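Local atomic coordinates of DNA replication and repair protein RecF (Caldanaerobacter subterraneus subsp. tengcongensis, PDB entry 5Z69), a protein that binds ATP and probably single-stranded DNA, mediating recombination in RecFOR DNA repair and probably supporting replication and the SOS response. Residues A[9-13]-A[49-53]; A[73-79]-A[91-97]; A[158-162]-A[196-200]; A[233-237]-A[249-253]. The contacts are given in a common frame with arbitrary orientation. Where two conformers were deposited one is given. Numbering follows the deposited sequence.

Contact 1 (A[9-13]-A[49-53]); sequences YLKEI and AIRLL
The first strand of the ATPase head packs on the Walker A helix through a patch of aliphatic side chains. Segment 9-13 is extended except at Lys11, whose phi/psi of -71/-40 kinks the strand so that Leu10 and Ile13 both send CA-to-CB toward helical segment 49-53. The axes approach to 10.5 Å at 120°, and Ile13 and Ile50 have the nearest CA atoms, 7.6 Å apart. Leu10 is t with chi2 p: its CD2 lies 3.9 Å from Ile50 CG2, and its CD1 4.2 Å from Leu53 CD2. Ile13 is t with chi2 t, a fully extended branch whose CD1 meets Ile50 CG1 at 3.8 Å, Leu53 CD2 at 3.9 Å and Ala49 CB at 4.2 Å. On the helix Ile50 (m, chi2 t) and Leu53 (m, chi2 p) are one turn apart and receive both strand residues. All five side chains are buried and meet by apolar packing alone. Helix 43-55 begins in the P-loop predicted to bind ATP; the Ala49 side chain is about 10 Å from the bound nucleotide analogue. Phe346 of strand 345-349 touches Leu10 and Ile50, while Val77 of strand 74-83, the neighbouring strand in the sheet, covers Ile13 and Leu53.

Contact 2 (A[73-79]-A[91-97]); sequences EYFYVRG and IEFGYKV
An antiparallel beta hairpin, strands 74-83 and 86-96, supplies this contact, in which the strand axes lie 4.7 Å apart at 177°. Phe75-Tyr95, Val77-Phe93 and Gly79-Ile91 are hydrogen-bonded pairs, each with two N-to-O bonds of 2.8 to 2.9 Å; Tyr74-Lys96, Tyr76-Gly94 and Arg78-Glu92 are non-hydrogen-bonded pairs. Beyond the strand ends, Val97 N donates to Glu73 O at 2.7 Å. Phe75, Phe93 and Tyr95 form an aromatic cluster on one face. Phe75 (p) leans across the partner strand, its CE2 3.6 Å from Tyr95 CB, which makes a CH-pi contact 4.0 Å from the Phe75 ring centroid; Phe75 CE1 is 3.8 Å from Phe93 CD1, with the two rings rim to rim and nearly coplanar at 4°. On the other face Tyr76 (t) reaches diagonally past Gly94, and its OH donates a very short 2.5 Å hydrogen bond to Glu92 OE2, while Arg78 NH2 donates to Tyr76 OH at 3.2 Å. Near the open end, a water bridges Glu73 OE1 (2.9 Å) and Lys96 NZ (2.7 Å). The aromatic face packs on Leu52 of helix 43-55; strands 9-16 and 101-105 flank the hairpin in the antiparallel sheet.

Contact 3 (A[158-162]-A[196-200]); sequences DLLQY and YGARI
Helices 153-177 and 186-222, consecutive in the chain, pack as an antiparallel helical hairpin in the helical part of RecF, away from the ATP site. The axes of the two helical segments lie 9.5 Å apart with a signed crossing angle of -147°; the nearest CA atoms, Tyr162 and Tyr196, are 5.9 Å apart. Asp158 (m) starts off sideways, but its carboxylate reaches across to form a salt bridge with Arg199: OD2 is 3.3 Å and OD1 3.5 Å from Arg199 NE, both hydrogen bonds weak. Asp158 OD1 also lies 3.7 Å from Tyr196 CE1. Leu159 points its CB away, toward helix 137-151, and touches the partner segment through its backbone, with CA 4.0 Å from Ile200 CD1. Gln161 (t, chi2 p) lays its CG 3.5 Å from Tyr196 CE1, and its OE1 hydrogen-bonds Lys192, one turn earlier on helix 186-222. Tyr162 (t) points toward the partner helix: its CB packs 3.7 Å from Ile200 CD1, while Tyr162 CD1 lies 4.0 Å from Gly197 N. The Tyr162 hydroxyl bonds to His272. Ile200 (m, chi2 t) thus fills the space between Asp158 and Tyr162. On the polar side a water donates to Asp158 OD2 at 2.6 Å and, weakly, to Arg199 O at 3.4 Å.

Contact 4 (A[233-237]-A[249-253]); sequences NSAGV and KLKNR
This is a turn-to-helix contact: the loop after strand 227-232 folds back on helix 243-256, which follows it in the chain. Asn233 to Gly236 form a type I beta turn, with Gly236 at positive phi (71/21). Asn233 (p) braces it from within: OD1 accepts from Ala235 N at 3.0 Å and Val237 N at 3.2 Å, and ND2 donates to Val237 O at 2.7 Å. Ala235 and Leu250 have the closest CA atoms, 5.4 Å apart. Two basic side chains of the helix, one turn apart, reach the turn's carbonyls: Lys249 NZ bonds to Ala235 O at 2.7 Å, and Arg253 NH1 weakly to Ser234 O at 2.9 Å. Arg253 NH2 is 3.5 Å from Gly236 CA, where a CB would clash. Leu250 CD2 lies 4.0 Å from Ala235 CB and 3.6 Å from Ser234 OG, the hydroxyl bonded to Glu274. Arg253 also packs on Leu232 of the second subunit. The bond from Asn233 OD1 to Ala235 N defines an Asx turn.

How the contacts relate
Contact 1 comes first, joining the opening strand to the Walker A helix and closing a loop of 35 residues that includes the P-loop. Contact 2 follows in series as a tight hairpin, 11 residues between its segments. The two touch, Leu53 CD1 lying 3.4 Å from Val77 CG1, because strands 9-16 and 74-83 are sheet neighbours that both pack against helix 43-55. Contact 3, about 30 Å between centres from either, closes a loop of 33 mostly helical residues; contact 4 then closes 11. These also touch, with Leu250 CD1 3.5 Å from Ala198 N. No loops nest or cross: one pair of contacts ties together the ATPase head, the other the helical part.

Contact 1 (A[9-13]-A[49-53])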
# COMPACT_ATOMS: atom_id res chain seq x y z
N TYR A 9 18.03 -20.11 -29.19
CA TYR A 9 18.49 -19.62 -30.48
C TYR A 9 17.36 -19.79 -31.50
O TYR A 9 16.82 -20.88 -31.67
CB TYR A 9 19.75 -20.37 -30.94
CG TYR A 9 20.29 -19.91 -32.30
CD1 TYR A 9 21.12 -18.80 -32.41
CD2 TYR A 9 19.98 -20.60 -33.47
CE1 TYR A 9 21.62 -18.38 -33.63
CE2 TYR A 9 20.48 -20.18 -34.71
CZ TYR A 9 21.29 -19.06 -34.78
OH TYR A 9 21.80 -18.63 -35.98
N LEU A 10 17.01 -18.71 -32.17
CA LEU A 10 15.98 -18.74 -33.20
C LEU A 10 16.66 -18.85 -34.54
O LEU A 10 17.30 -17.89 -34.98
CB LEU A 10 15.11 -17.48 -33.13
CG LEU A 10 13.98 -17.38 -34.16
CD1 LEU A 10 12.92 -18.47 -33.92
CD2 LEU A 10 13.37 -15.97 -34.16
N LYS A 11 16.56 -20.01 -35.17
CA LYS A 11 17.27 -20.23 -36.42
C LYS A 11 16.61 -19.42 -37.51
O LYS A 11 17.28 -18.84 -38.37
CB LYS A 11 17.27 -21.71 -36.82
CG LYS A 11 17.67 -22.68 -35.72
CD LYS A 11 17.73 -24.11 -36.26
CE LYS A 11 18.17 -25.11 -35.21
NZ LYS A 11 18.23 -26.47 -35.80
N GLU A 12 15.29 -19.39 -37.48
CA GLU A 12 14.55 -18.77 -38.54
C GLU A 12 13.13 -18.53 -38.07
O GLU A 12 12.66 -19.14 -37.10
CB GLU A 12 14.55 -19.67 -39.81
CG GLU A 12 13.68 -20.88 -39.65
CD GLU A 12 13.42 -21.63 -40.95
OE1 GLU A 12 14.39 -22.07 -41.59
OE2 GLU A 12 12.24 -21.77 -41.35
N ILE A 13 12.43 -17.64 -38.77
CA ILE A 13 11.02 -17.46 -38.52
C ILE A 13 10.33 -17.28 -39.87
O ILE A 13 10.91 -16.72 -40.82
CB ILE A 13 10.73 -16.24 -37.60
CG1 ILE A 13 9.31 -16.30 -37.03
CG2 ILE A 13 10.95 -14.93 -38.35
CD1 ILE A 13 9.04 -15.25 -35.89
N ALA A 49 6.29 -10.63 -33.57
CA ALA A 49 6.13 -11.98 -34.09
C ALA A 49 7.08 -12.95 -33.37
O ALA A 49 6.70 -14.07 -33.03
CB ALA A 49 6.38 -12.01 -35.60
N ILE A 50 8.31 -12.52 -33.12
CA ILE A 50 9.25 -13.37 -32.40
C ILE A 50 8.82 -13.60 -30.95
O ILE A 50 8.82 -14.73 -30.48
CB ILE A 50 10.66 -12.78 -32.43
CG1 ILE A 50 11.13 -12.73 -33.88
CG2 ILE A 50 11.61 -13.64 -31.59
CD1 ILE A 50 12.26 -11.77 -34.13
N ARG A 51 8.41 -12.53 -30.26
CA ARG A 51 7.96 -12.64 -28.87
C ARG A 51 6.68 -13.46 -28.71
O ARG A 51 6.45 -14.09 -27.67
CB ARG A 51 7.77 -11.23 -28.30
CG ARG A 51 7.27 -11.18 -26.86
CD ARG A 51 8.28 -11.72 -25.86
NE ARG A 51 7.84 -11.42 -24.49
CZ ARG A 51 8.33 -11.98 -23.39
NH1 ARG A 51 9.30 -12.87 -23.45
NH2 ARG A 51 7.83 -11.62 -22.21
N LEU A 52 5.86 -13.47 -29.76
CA LEU A 52 4.66 -14.31 -29.79
C LEU A 52 4.95 -15.80 -29.56
O LEU A 52 4.18 -16.52 -28.91
CB LEU A 52 3.95 -14.13 -31.15
CG LEU A 52 2.75 -15.03 -31.45
CD1 LEU A 52 1.51 -14.46 -30.74
CD2 LEU A 52 2.51 -15.15 -32.97
N LEU A 53 6.07 -16.27 -30.12
CA LEU A 53 6.51 -17.66 -29.99
C LEU A 53 6.87 -18.00 -28.54
O LEU A 53 6.84 -19.17 -28.16
CB LEU A 53 7.72 -17.96 -30.92
CG LEU A 53 7.54 -18.18 -32.44
CD1 LEU A 53 6.77 -17.07 -32.90
CD2 LEU A 53 8.84 -18.09 -33.19

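Contact 2 (A[73-79]-A[91-97])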
# COMPACT_ATOMS: atom_id res chain seq x y z
N GLU A 73 -7.85 -13.26 -43.40
CA GLU A 73 -8.66 -14.01 -42.43
C GLU A 73 -7.87 -14.68 -41.30
O GLU A 73 -8.47 -15.18 -40.34
CB GLU A 73 -9.49 -15.06 -43.16
CG GLU A 73 -10.68 -14.45 -43.88
CD GLU A 73 -11.59 -15.50 -44.48
OE1 GLU A 73 -11.10 -16.61 -44.78
OE2 GLU A 73 -12.79 -15.21 -44.63
N TYR A 74 -6.55 -14.74 -41.44
CA TYR A 74 -5.67 -15.39 -40.45
C TYR A 74 -4.28 -14.80 -40.48
O TYR A 74 -3.88 -14.16 -41.45
CB TYR A 74 -5.54 -16.90 -40.71
CG TYR A 74 -4.68 -17.22 -41.92
CD1 TYR A 74 -5.23 -17.28 -43.21
CD2 TYR A 74 -3.31 -17.45 -41.79
CE1 TYR A 74 -4.45 -17.56 -44.33
CE2 TYR A 74 -2.52 -17.73 -42.89
CZ TYR A 74 -3.10 -17.80 -44.16
OH TYR A 74 -2.28 -18.06 -45.22
N PHE A 75 -3.51 -15.06 -39.43
CA PHE A 75 -2.06 -14.96 -39.56
C PHE A 75 -1.42 -16.26 -39.10
O PHE A 75 -2.04 -17.08 -38.40
CB PHE A 75 -1.49 -13.77 -38.80
CG PHE A 75 -1.46 -13.93 -37.28
CD1 PHE A 75 -0.48 -14.71 -36.67
CD2 PHE A 75 -2.37 -13.27 -36.48
CE1 PHE A 75 -0.43 -14.83 -35.28
CE2 PHE A 75 -2.35 -13.40 -35.09
CZ PHE A 75 -1.37 -14.17 -34.47
N TYR A 76 -0.17 -16.43 -39.46
CA TYR A 76 0.54 -17.64 -39.13
C TYR A 76 1.99 -17.32 -38.91
O TYR A 76 2.62 -16.63 -39.73
CB TYR A 76 0.36 -18.66 -40.26
CG TYR A 76 1.22 -19.91 -40.14
CD1 TYR A 76 0.88 -20.93 -39.25
CD2 TYR A 76 2.35 -20.07 -40.91
CE1 TYR A 76 1.65 -22.09 -39.16
CE2 TYR A 76 3.13 -21.24 -40.82
CZ TYR A 76 2.75 -22.25 -39.95
OH TYR A 76 3.50 -23.39 -39.81
N VAL A 77 2.54 -17.82 -37.81
CA VAL A 77 3.96 -17.64 -37.52
C VAL A 77 4.57 -18.98 -37.19
O VAL A 77 4.00 -19.74 -36.40
CB VAL A 77 4.19 -16.64 -36.36
CG1 VAL A 77 5.68 -16.46 -36.09
CG2 VAL A 77 3.56 -15.29 -36.67
N ARG A 78 5.73 -19.28 -37.79
CA ARG A 78 6.47 -20.51 -37.48
C ARG A 78 7.92 -20.21 -37.21
O ARG A 78 8.61 -19.57 -38.01
CB ARG A 78 6.42 -21.55 -38.61
CG ARG A 78 7.46 -22.68 -38.35
CD ARG A 78 7.95 -23.40 -39.63
NE ARG A 78 6.81 -23.64 -40.46
CZ ARG A 78 6.68 -23.34 -41.75
NH1 ARG A 78 7.66 -22.83 -42.48
NH2 ARG A 78 5.51 -23.59 -42.29
N GLY A 79 8.38 -20.65 -36.05
CA GLY A 79 9.78 -20.47 -35.67
C GLY A 79 10.44 -21.83 -35.51
O GLY A 79 9.81 -22.80 -35.06
N ILE A 91 7.93 -24.37 -33.55
CA ILE A 91 6.84 -23.75 -32.83
C ILE A 91 5.97 -23.01 -33.81
O ILE A 91 6.42 -22.07 -34.48
CB ILE A 91 7.35 -22.76 -31.74
CG1 ILE A 91 8.31 -23.47 -30.76
CG2 ILE A 91 6.16 -22.08 -31.00
CD1 ILE A 91 8.82 -22.48 -29.66
N GLU A 92 4.71 -23.42 -33.88
CA GLU A 92 3.75 -22.81 -34.80
C GLU A 92 2.58 -22.15 -34.10
O GLU A 92 1.98 -22.72 -33.19
CB GLU A 92 3.18 -23.85 -35.75
CG GLU A 92 4.21 -24.56 -36.59
CD GLU A 92 3.55 -25.69 -37.33
OE1 GLU A 92 3.39 -26.75 -36.71
OE2 GLU A 92 3.14 -25.49 -38.51
N PHE A 93 2.20 -20.97 -34.59
CA PHE A 93 1.08 -20.22 -34.02
C PHE A 93 0.23 -19.67 -35.15
O PHE A 93 0.67 -18.79 -35.90
CB PHE A 93 1.60 -19.07 -33.15
CG PHE A 93 0.56 -18.44 -32.26
CD1 PHE A 93 -0.50 -17.71 -32.80
CD2 PHE A 93 0.67 -18.53 -30.88
CE1 PHE A 93 -1.47 -17.09 -31.95
CE2 PHE A 93 -0.28 -17.91 -30.03
CZ PHE A 93 -1.35 -17.20 -30.57
N GLY A 94 -0.97 -20.23 -35.31
CA GLY A 94 -1.90 -19.79 -36.33
C GLY A 94 -3.14 -19.20 -35.66
O GLY A 94 -3.68 -19.77 -34.71
N TYR A 95 -3.59 -18.04 -36.12
CA TYR A 95 -4.84 -17.47 -35.59
C TYR A 95 -5.78 -17.05 -36.72
O TYR A 95 -5.35 -16.35 -37.62
CB TYR A 95 -4.55 -16.26 -34.70
CG TYR A 95 -5.81 -15.49 -34.27
CD1 TYR A 95 -6.58 -15.92 -33.20
CD2 TYR A 95 -6.20 -14.33 -34.94
CE1 TYR A 95 -7.73 -15.21 -32.80
CE2 TYR A 95 -7.34 -13.62 -34.55
CZ TYR A 95 -8.10 -14.06 -33.48
OH TYR A 95 -9.21 -13.35 -33.10
N LYS A 96 -7.05 -17.45 -36.64
CA LYS A 96 -8.09 -17.05 -37.62
C LYS A 96 -9.04 -16.01 -37.02
O LYS A 96 -9.37 -16.11 -35.84
CB LYS A 96 -8.94 -18.24 -38.06
CG LYS A 96 -8.40 -19.14 -39.10
CD LYS A 96 -9.54 -19.93 -39.75
CE LYS A 96 -10.45 -19.03 -40.59
NZ LYS A 96 -11.18 -19.85 -41.63
N VAL A 97 -9.52 -15.06 -37.83
CA VAL A 97 -10.37 -13.96 -37.31
C VAL A 97 -11.65 -14.45 -36.65
O VAL A 97 -12.22 -13.74 -35.82
CB VAL A 97 -10.76 -12.94 -38.41
CG1 VAL A 97 -9.57 -12.13 -38.85
CG2 VAL A 97 -11.42 -13.64 -39.60
O HOH W 1 -12.67 -18.74 -43.56

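Contact 3 (A[158-162]-A[196-200])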
# COMPACT_ATOMS: atom_id res chain seq x y z
N ASP A 158 -1.89 -22.36 -10.77
CA ASP A 158 -2.61 -21.72 -9.67
C ASP A 158 -3.31 -20.44 -10.12
O ASP A 158 -4.48 -20.23 -9.79
CB ASP A 158 -1.63 -21.40 -8.53
CG ASP A 158 -1.21 -22.66 -7.77
OD1 ASP A 158 -1.92 -23.68 -7.90
OD2 ASP A 158 -0.19 -22.63 -7.05
N LEU A 159 -2.61 -19.61 -10.88
CA LEU A 159 -3.15 -18.33 -11.34
C LEU A 159 -4.36 -18.56 -12.23
O LEU A 159 -5.39 -17.88 -12.09
CB LEU A 159 -2.07 -17.53 -12.09
CG LEU A 159 -2.46 -16.18 -12.69
CD1 LEU A 159 -3.07 -15.29 -11.61
CD2 LEU A 159 -1.24 -15.51 -13.30
N LEU A 160 -4.26 -19.55 -13.11
CA LEU A 160 -5.35 -19.92 -14.00
C LEU A 160 -6.57 -20.41 -13.22
O LEU A 160 -7.70 -20.00 -13.50
CB LEU A 160 -4.91 -21.02 -14.99
CG LEU A 160 -4.25 -20.61 -16.31
CD1 LEU A 160 -3.86 -21.86 -17.09
CD2 LEU A 160 -5.18 -19.75 -17.14
N GLN A 161 -6.35 -21.30 -12.27
CA GLN A 161 -7.46 -21.79 -11.47
C GLN A 161 -8.02 -20.67 -10.57
O GLN A 161 -9.23 -20.55 -10.37
CB GLN A 161 -7.01 -22.99 -10.63
CG GLN A 161 -8.15 -23.66 -9.86
CD GLN A 161 -9.35 -24.00 -10.74
OE1 GLN A 161 -10.48 -23.62 -10.44
NE2 GLN A 161 -9.10 -24.74 -11.83
N TYR A 162 -7.14 -19.83 -10.03
CA TYR A 162 -7.61 -18.69 -9.23
C TYR A 162 -8.55 -17.82 -10.05
O TYR A 162 -9.64 -17.48 -9.59
CB TYR A 162 -6.44 -17.86 -8.70
CG TYR A 162 -6.85 -16.61 -7.95
CD1 TYR A 162 -7.17 -16.66 -6.60
CD2 TYR A 162 -6.91 -15.39 -8.60
CE1 TYR A 162 -7.56 -15.49 -5.91
CE2 TYR A 162 -7.29 -14.23 -7.94
CZ TYR A 162 -7.62 -14.28 -6.59
OH TYR A 162 -8.00 -13.10 -5.94
N TYR A 196 -5.95 -20.85 -2.98
CA TYR A 196 -5.16 -20.54 -4.17
C TYR A 196 -4.49 -19.19 -4.04
O TYR A 196 -3.35 -19.01 -4.45
CB TYR A 196 -6.03 -20.61 -5.43
CG TYR A 196 -6.19 -22.02 -5.94
CD1 TYR A 196 -5.45 -22.48 -7.01
CD2 TYR A 196 -7.07 -22.91 -5.32
CE1 TYR A 196 -5.59 -23.78 -7.47
CE2 TYR A 196 -7.22 -24.19 -5.77
CZ TYR A 196 -6.48 -24.63 -6.85
OH TYR A 196 -6.63 -25.92 -7.29
N GLY A 197 -5.20 -18.23 -3.43
CA GLY A 197 -4.62 -16.92 -3.17
C GLY A 197 -3.37 -16.99 -2.30
O GLY A 197 -2.39 -16.27 -2.53
N ALA A 198 -3.39 -17.86 -1.31
CA ALA A 198 -2.25 -18.00 -0.42
C ALA A 198 -1.03 -18.58 -1.16
O ALA A 198 0.10 -18.10 -1.02
CB ALA A 198 -2.61 -18.88 0.81
N ARG A 199 -1.25 -19.61 -1.96
CA ARG A 199 -0.14 -20.15 -2.75
C ARG A 199 0.47 -19.10 -3.67
O ARG A 199 1.69 -19.01 -3.81
CB ARG A 199 -0.61 -21.34 -3.56
CG ARG A 199 -0.83 -22.56 -2.71
CD ARG A 199 -0.63 -23.80 -3.53
NE ARG A 199 -1.72 -23.99 -4.46
CZ ARG A 199 -2.83 -24.66 -4.17
NH1 ARG A 199 -2.97 -25.18 -2.96
NH2 ARG A 199 -3.79 -24.80 -5.07
N ILE A 200 -0.37 -18.27 -4.26
CA ILE A 200 0.07 -17.23 -5.18
C ILE A 200 0.87 -16.15 -4.45
O ILE A 200 1.93 -15.72 -4.91
CB ILE A 200 -1.15 -16.65 -5.91
CG1 ILE A 200 -1.56 -17.58 -7.08
CG2 ILE A 200 -0.89 -15.23 -6.42
CD1 ILE A 200 -3.02 -17.43 -7.48
O HOH W 2 1.52 -20.64 -6.78

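Contact 4 (A[233-237]-A[249-253])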
# COMPACT_ATOMS: atom_id res chain seq x y z
N ASN A 233 0.61 -7.18 -0.29
CA ASN A 233 -0.25 -8.33 -0.52
C ASN A 233 -1.62 -8.19 0.15
O ASN A 233 -1.83 -7.33 1.03
CB ASN A 233 0.43 -9.62 -0.06
CG ASN A 233 0.61 -9.69 1.44
OD1 ASN A 233 -0.33 -9.98 2.18
ND2 ASN A 233 1.84 -9.46 1.89
N SER A 234 -2.55 -9.03 -0.28
CA SER A 234 -3.95 -8.86 0.07
C SER A 234 -4.28 -9.48 1.43
O SER A 234 -5.40 -9.36 1.92
CB SER A 234 -4.85 -9.47 -1.00
OG SER A 234 -4.35 -10.73 -1.44
N ALA A 235 -3.30 -10.16 2.01
CA ALA A 235 -3.44 -10.79 3.32
C ALA A 235 -3.04 -9.80 4.42
O ALA A 235 -3.26 -10.08 5.59
CB ALA A 235 -2.60 -12.04 3.41
N GLY A 236 -2.45 -8.68 4.01
CA GLY A 236 -2.05 -7.59 4.87
C GLY A 236 -0.85 -8.02 5.71
O GLY A 236 -0.54 -7.43 6.73
N VAL A 237 -0.14 -9.05 5.25
CA VAL A 237 0.95 -9.62 6.05
C VAL A 237 2.29 -8.99 5.62
O VAL A 237 2.68 -9.06 4.44
CB VAL A 237 0.95 -11.16 5.87
CG1 VAL A 237 2.17 -11.83 6.51
CG2 VAL A 237 -0.31 -11.74 6.43
N LYS A 249 -6.34 -15.38 6.94
CA LYS A 249 -6.56 -13.94 6.77
C LYS A 249 -7.37 -13.63 5.51
O LYS A 249 -8.31 -12.84 5.56
CB LYS A 249 -5.22 -13.20 6.76
CG LYS A 249 -4.48 -13.26 8.12
CD LYS A 249 -3.34 -12.25 8.24
CE LYS A 249 -3.77 -10.97 8.98
NZ LYS A 249 -3.28 -9.71 8.30
N LEU A 250 -7.02 -14.28 4.40
CA LEU A 250 -7.71 -14.09 3.13
C LEU A 250 -9.17 -14.49 3.25
O LEU A 250 -10.05 -13.78 2.78
CB LEU A 250 -7.04 -14.90 1.99
CG LEU A 250 -5.67 -14.44 1.49
CD1 LEU A 250 -5.14 -15.37 0.38
CD2 LEU A 250 -5.71 -12.99 1.00
N LYS A 251 -9.40 -15.64 3.86
CA LYS A 251 -10.74 -16.13 4.11
C LYS A 251 -11.54 -15.17 5.04
O LYS A 251 -12.72 -14.90 4.81
CB LYS A 251 -10.67 -17.54 4.70
CG LYS A 251 -12.01 -18.14 5.10
CD LYS A 251 -12.78 -18.64 3.90
CE LYS A 251 -14.14 -19.20 4.31
NZ LYS A 251 -15.12 -18.12 4.63
N ASN A 252 -10.90 -14.65 6.08
CA ASN A 252 -11.59 -13.70 6.97
C ASN A 252 -11.98 -12.43 6.22
O ASN A 252 -13.08 -11.90 6.36
CB ASN A 252 -10.72 -13.33 8.17
CG ASN A 252 -10.43 -14.51 9.08
OD1 ASN A 252 -9.47 -14.50 9.84
ND2 ASN A 252 -11.26 -15.55 8.99
N ARG A 253 -11.04 -11.94 5.42
CA ARG A 253 -11.27 -10.75 4.63
C ARG A 253 -12.38 -10.93 3.60
O ARG A 253 -13.16 -10.02 3.40
CB ARG A 253 -9.96 -10.32 3.99
CG ARG A 253 -8.95 -9.90 5.02
CD ARG A 253 -7.56 -9.65 4.48
NE ARG A 253 -6.76 -9.01 5.51
CZ ARG A 253 -5.96 -7.97 5.30
NH1 ARG A 253 -5.82 -7.48 4.08
NH2 ARG A 253 -5.28 -7.44 6.32